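PDB 4KJM: extracellular matrix-binding protein ebh from Staphylococcus aureus subsp. aureus, which probably acts as a cell-surface adhesin that binds extracellular matrix, and contains FIVAR and GA helical modules. Local coordinates for the interface of chains A and B. Coordinates in Å, arbitrary orientation; residue numbers count along the deposited sequence, not the author numbering. Chains: chain A/B, Extracellular matrix-binding protein ebh.

The interface of chains A and B. Residues chain A 5-6, 9; chain B 75, 78-79, 82, 108.
A:Thr9, on the N-terminal helix 2-11 of one copy, meets B:Asn79 and B:Lys82 on helix 74-90 of the other. Taken from CB outward, the threonine splits its work between two branches. CB itself is brought close to the amide oxygen of B:Asn79 by the hydroxyl bond. The hydroxyl stands beside its own backbone N (chi1 -63°), and A:Thr9 OG1 donates to B:Asn79 OD1 at 2.6 Å. It approaches that oxygen from a direction tilted 31° from the amide plane. A:Thr9 OG1 also accepts a hydrogen bond from the side-chain amine nitrogen B:Lys82 NZ at 2.8 Å. Within its own helix it hydrogen-bonds as donor to the carbonyl A:Gly5 O one turn back, so its one proton must be shared or alternate between A:Gly5 O and B:Asn79 OD1. The methyl turns toward B:Thr75, A:Thr9 CG2 touching B:Thr75 CG2 at 3.6 Å and resting more loosely on B:Leu78 CD2.

B:Lys82 runs extended beyond CG and slides past the threonine in the opposite direction, CD and then CE passing alongside A:Thr9 OG1. At the tip, B:Lys82 NZ donates to A:Gly5 O at 3.1 Å, arriving on the same face of that carbonyl as the threonine hydroxyl. B:Lys82 NZ is tied back to its own chain by B:Asn108 O, 2.8 Å away and reached from above the carbonyl plane. That carbonyl thus steadies the lysine tip.

One turn before the lysine, the amide of B:Asn79 lies nearly parallel to that of A:Asn6, the planes 9° apart and stacked face to face, A:Asn6 CG over B:Asn79 CG at 3.7 Å. B:Asn79 ND2 is linked through a water to A:Asn6 O, so both ends of the B:Asn79 amide are engaged.

The patch docks the first helix of the FIVAR region onto helices of the partner's GA module. A twin patch repeats it with the chains exchanged, so the two copies lie antiparallel, though this pairing may not be the biological one.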
ATOM      1  N   GLY A   5      12.039   4.575  15.190  1.00 35.12           N
ATOM      2  CA  GLY A   5      12.073   4.914  13.789  1.00 36.95           C
ATOM      3  C   GLY A   5      11.196   4.042  12.889  1.00 35.03           C
ATOM      4  O   GLY A   5      10.498   4.532  12.018  1.00 32.93           O
ATOM      5  N   ASN A   6      11.279   2.742  13.080  1.00 35.90           N
ATOM      6  CA  ASN A   6      10.436   1.809  12.349  1.00 36.82           C
ATOM      7  C   ASN A   6       8.962   2.037  12.651  1.00 33.27           C
ATOM      8  O   ASN A   6       8.145   1.923  11.769  1.00 33.44           O
ATOM      9  CB  ASN A   6      10.818   0.374  12.640  1.00 40.10           C
ATOM     10  CG  ASN A   6      11.986  -0.093  11.808  1.00 45.97           C
ATOM     11  OD1 ASN A   6      12.979   0.591  11.690  1.00 46.87           O
ATOM     12  ND2 ASN A   6      11.853  -1.262  11.201  1.00 52.27           N
ATOM     13  N   THR A   9       7.785   5.029  10.808  1.00 33.27           N
ATOM     14  CA  THR A   9       7.609   4.685   9.399  1.00 37.27           C
ATOM     15  C   THR A   9       6.135   4.104   9.165  1.00 37.28           C
ATOM     16  O   THR A   9       5.342   4.593   8.314  1.00 40.42           O
ATOM     17  CB  THR A   9       8.786   3.783   8.929  1.00 37.45           C
ATOM     18  OG1 THR A   9      10.037   4.500   9.018  1.00 37.55           O
ATOM     19  CG2 THR A   9       8.604   3.337   7.521  1.00 42.89           C
TER
ATOM     20  N   THR B  75       9.729   1.699   1.588  1.00 24.95           N
ATOM     21  CA  THR B  75       9.569   1.713   3.012  1.00 27.20           C
ATOM     22  C   THR B  75      10.862   1.192   3.667  1.00 28.32           C
ATOM     23  O   THR B  75      11.378   1.783   4.603  1.00 27.23           O
ATOM     24  CB  THR B  75       8.384   0.829   3.442  1.00 30.21           C
ATOM     25  OG1 THR B  75       7.206   1.323   2.830  1.00 31.10           O
ATOM     26  CG2 THR B  75       8.175   0.889   4.896  1.00 33.47           C
ATOM     27  N   LEU B  78      13.625   3.764   3.365  1.00 23.63           N
ATOM     28  CA  LEU B  78      13.440   4.756   4.399  1.00 24.05           C
ATOM     29  C   LEU B  78      13.916   4.311   5.731  1.00 25.62           C
ATOM     30  O   LEU B  78      14.663   5.042   6.377  1.00 25.19           O
ATOM     31  CB  LEU B  78      11.981   5.195   4.433  1.00 24.06           C
ATOM     32  CG  LEU B  78      11.621   6.208   5.500  1.00 23.28           C
ATOM     33  CD1 LEU B  78      12.476   7.477   5.454  1.00 24.34           C
ATOM     34  CD2 LEU B  78      10.104   6.511   5.408  1.00 24.89           C
ATOM     35  N   ASN B  79      13.498   3.130   6.184  1.00 28.61           N
ATOM     36  CA  ASN B  79      14.041   2.627   7.477  1.00 31.80           C
ATOM     37  C   ASN B  79      15.542   2.471   7.495  1.00 32.69           C
ATOM     38  O   ASN B  79      16.180   2.838   8.464  1.00 32.26           O
ATOM     39  CB  ASN B  79      13.385   1.307   7.888  1.00 34.08           C
ATOM     40  CG  ASN B  79      11.996   1.498   8.415  1.00 36.30           C
ATOM     41  OD1 ASN B  79      11.687   2.523   9.043  1.00 39.86           O
ATOM     42  ND2 ASN B  79      11.085   0.536   8.109  1.00 38.82           N
ATOM     43  N   LYS B  82      16.986   6.021   7.785  1.00 26.46           N
ATOM     44  CA  LYS B  82      16.857   6.431   9.192  1.00 27.39           C
ATOM     45  C   LYS B  82      17.975   5.847  10.086  1.00 29.34           C
ATOM     46  O   LYS B  82      18.600   6.564  10.839  1.00 29.84           O
ATOM     47  CB  LYS B  82      15.498   6.064   9.744  1.00 27.87           C
ATOM     48  CG  LYS B  82      14.347   6.832   9.141  1.00 26.70           C
ATOM     49  CD  LYS B  82      13.055   6.434   9.827  1.00 29.67           C
ATOM     50  CE  LYS B  82      11.857   7.224   9.305  1.00 27.49           C
ATOM     51  NZ  LYS B  82      10.641   6.987  10.169  1.00 30.56           N
ATOM     52  N   ASN B 108      14.268  10.013  12.941  1.00 28.70           N
ATOM     53  CA  ASN B 108      13.168   9.161  13.184  1.00 29.49           C
ATOM     54  C   ASN B 108      11.815   9.616  12.621  1.00 28.94           C
ATOM     55  O   ASN B 108      10.941   8.775  12.331  1.00 27.42           O
ATOM     56  CB  ASN B 108      13.025   8.897  14.671  1.00 33.99           C
ATOM     57  CG  ASN B 108      13.961   7.809  15.147  1.00 36.19           C
ATOM     58  OD1 ASN B 108      14.460   6.993  14.368  1.00 35.74           O
ATOM     59  ND2 ASN B 108      14.211   7.814  16.395  1.00 39.62           N
TER
HETATM   60  O   HOH W   1       8.290   0.385   9.410  1.00 41.85           O